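Local structure of uncharacterized protein DUF1470 (Jannaschia sp. CCS1, 3H0N) at residues Ser26-Thr30 with Ser170-Arg176. The protein is of unknown function but carries a treble clef zinc finger and possibly acts as a transcription regulator. Sequence-based numbering, arbitrary orientation.
Sequences SRRGT and SLACQNR. With ZN (zinc ion), chain B.
R28 sends its extended side chain along the start of helix 171-180 with CG anti to the carbonyl carbon (chi1 -62°), while R176 leaves that helix with CG anti to the backbone N and then bends at chi3 (-26°), which brings its guanidinium back toward the zinc-bound C173. The helix belongs to the treble clef zinc finger; facing it is the type I' turn R27-T30, which joins strands 25-27 and 30-32 into a hairpin of the putative regulator region. The two arginine chains cross at about a right angle. R176 NH2 comes within 3.2 Å of R28 CB, and R28 O sits 3.3 Å above the centre of the R176 guanidinium plane, a face-on approach too poorly angled for a hydrogen bond with NH2. R176 NH1 and NH2 instead each donate a weak hydrogen bond to C173 SG, at 3.3 and 3.4 Å, and would probably draw some negative charge from the thiolate. With an alanine here, C173 SG would probably lose both of these weak N-H...S bonds, and the space beside R28 CB and the turn backbone would be left unfilled. Further along, the R28 guanidinium is sandwiched: A172 CB packs over one face, offset toward the rim, and R27 NH2 lies over the centre of the other. G29 is required at phi 96°, where a CB would be jammed against R28 O; it would also lie close against R176 CD. S26 and G29 are tied through backbone hydrogen bonds to D154 and R152, joining the hairpin to the zinc finger a second time. S170 is the N-cap of helix 171-180, its OG accepting from C173 N at 3.1 Å. C173 SG binds the zinc ion at 2.3 Å alongside C148, C153 and C169, and on its turn-facing side it touches R28 CA and CG, each 3.8 Å away.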
loop_
_atom_site.group_PDB
_atom_site.type_symbol
_atom_site.label_atom_id
_atom_site.label_comp_id
_atom_site.label_asym_id
_atom_site.label_seq_id
_atom_site.Cartn_x
_atom_site.Cartn_y
_atom_site.Cartn_z
ATOM N N SER A 26 -27.217 -12.090 -11.816
ATOM C CA SER A 26 -27.465 -11.789 -13.230
ATOM C C SER A 26 -26.289 -10.974 -13.762
ATOM O O SER A 26 -25.606 -10.268 -13.011
ATOM C CB SER A 26 -28.803 -11.063 -13.437
ATOM O OG SER A 26 -28.866 -9.830 -12.770
ATOM N N ARG A 27 -26.098 -11.064 -15.075
ATOM C CA ARG A 27 -24.995 -10.410 -15.758
ATOM C C ARG A 27 -25.459 -9.880 -17.101
ATOM O O ARG A 27 -25.940 -10.625 -17.940
ATOM C CB ARG A 27 -23.846 -11.391 -15.930
ATOM C CG ARG A 27 -22.700 -10.821 -16.759
ATOM C CD ARG A 27 -21.594 -11.847 -16.918
ATOM N NE ARG A 27 -20.473 -11.378 -17.751
ATOM C CZ ARG A 27 -20.457 -11.363 -19.076
ATOM N NH1 ARG A 27 -21.491 -11.768 -19.809
ATOM N NH2 ARG A 27 -19.353 -10.930 -19.685
ATOM N N ARG A 28 -25.421 -8.562 -17.271
ATOM C CA ARG A 28 -25.706 -7.956 -18.573
ATOM C C ARG A 28 -27.061 -8.351 -19.126
ATOM O O ARG A 28 -27.211 -8.521 -20.325
ATOM C CB ARG A 28 -24.557 -8.284 -19.532
ATOM C CG ARG A 28 -23.210 -7.704 -19.057
ATOM C CD ARG A 28 -22.103 -8.018 -20.023
ATOM N NE ARG A 28 -20.828 -7.557 -19.523
ATOM C CZ ARG A 28 -19.706 -7.528 -20.240
ATOM N NH1 ARG A 28 -19.727 -7.903 -21.522
ATOM N NH2 ARG A 28 -18.587 -7.098 -19.679
ATOM N N GLY A 29 -28.052 -8.451 -18.250
ATOM C CA GLY A 29 -29.438 -8.674 -18.620
ATOM C C GLY A 29 -29.923 -10.110 -18.584
ATOM O O GLY A 29 -31.104 -10.358 -18.831
ATOM N N THR A 30 -29.029 -11.033 -18.256
ATOM C CA THR A 30 -29.271 -12.481 -18.293
ATOM C C THR A 30 -28.947 -13.116 -16.932
ATOM O O THR A 30 -27.943 -12.780 -16.322
ATOM C CB THR A 30 -28.315 -13.119 -19.394
ATOM O OG1 THR A 30 -28.588 -12.463 -20.642
ATOM C CG2 THR A 30 -28.557 -14.661 -19.543
ATOM N N SER A 170 -20.221 -1.830 -16.863
ATOM C CA SER A 170 -19.565 -2.116 -18.116
ATOM C C SER A 170 -20.082 -1.270 -19.220
ATOM O O SER A 170 -21.190 -0.753 -19.169
ATOM C CB SER A 170 -19.779 -3.555 -18.517
ATOM O OG SER A 170 -21.120 -3.873 -18.713
ATOM N N LEU A 171 -19.276 -1.177 -20.268
ATOM C CA LEU A 171 -19.738 -0.533 -21.483
ATOM C C LEU A 171 -20.934 -1.287 -22.056
ATOM O O LEU A 171 -21.872 -0.703 -22.589
ATOM C CB LEU A 171 -18.572 -0.429 -22.476
ATOM C CG LEU A 171 -18.879 0.216 -23.806
ATOM C CD1 LEU A 171 -19.423 1.608 -23.651
ATOM C CD2 LEU A 171 -17.578 0.187 -24.678
ATOM N N ALA A 172 -20.967 -2.609 -21.885
ATOM C CA ALA A 172 -22.051 -3.408 -22.362
ATOM C C ALA A 172 -23.381 -2.939 -21.772
ATOM O O ALA A 172 -24.349 -2.676 -22.469
ATOM C CB ALA A 172 -21.781 -4.907 -22.062
ATOM N N CYS A 173 -23.433 -2.779 -20.446
ATOM C CA CYS A 173 -24.647 -2.332 -19.800
ATOM C C CYS A 173 -24.942 -0.870 -20.093
ATOM O O CYS A 173 -26.087 -0.500 -20.285
ATOM C CB CYS A 173 -24.576 -2.605 -18.289
ATOM S SG CYS A 173 -24.649 -4.380 -17.864
ATOM N N GLN A 174 -23.920 -0.039 -20.138
ATOM C CA GLN A 174 -24.081 1.347 -20.579
ATOM C C GLN A 174 -24.779 1.393 -21.954
ATOM O O GLN A 174 -25.675 2.205 -22.180
ATOM C CB GLN A 174 -22.706 2.059 -20.583
ATOM C CG GLN A 174 -22.767 3.548 -20.659
ATOM C CD GLN A 174 -22.966 4.195 -19.278
ATOM O OE1 GLN A 174 -22.256 3.891 -18.290
ATOM N NE2 GLN A 174 -23.861 5.168 -19.231
ATOM N N ASN A 175 -24.311 0.578 -22.887
ATOM C CA ASN A 175 -24.857 0.537 -24.275
ATOM C C ASN A 175 -26.265 -0.009 -24.327
ATOM O O ASN A 175 -27.098 0.496 -25.085
ATOM C CB ASN A 175 -23.975 -0.350 -25.165
ATOM C CG ASN A 175 -22.734 0.322 -25.618
ATOM O OD1 ASN A 175 -22.623 1.545 -25.558
ATOM N ND2 ASN A 175 -21.796 -0.467 -26.134
ATOM N N ARG A 176 -26.538 -1.046 -23.537
ATOM C CA ARG A 176 -27.891 -1.636 -23.502
ATOM C C ARG A 176 -28.925 -0.624 -23.028
ATOM O O ARG A 176 -29.981 -0.475 -23.601
ATOM C CB ARG A 176 -27.894 -2.863 -22.627
ATOM C CG ARG A 176 -29.180 -3.693 -22.726
ATOM C CD ARG A 176 -29.067 -4.981 -21.936
ATOM N NE ARG A 176 -27.663 -5.339 -21.846
ATOM C CZ ARG A 176 -26.900 -5.254 -20.756
ATOM N NH1 ARG A 176 -27.388 -4.901 -19.566
ATOM N NH2 ARG A 176 -25.611 -5.564 -20.866
HETATM ZN ZN ZN B . -24.094 -4.516 -15.639
#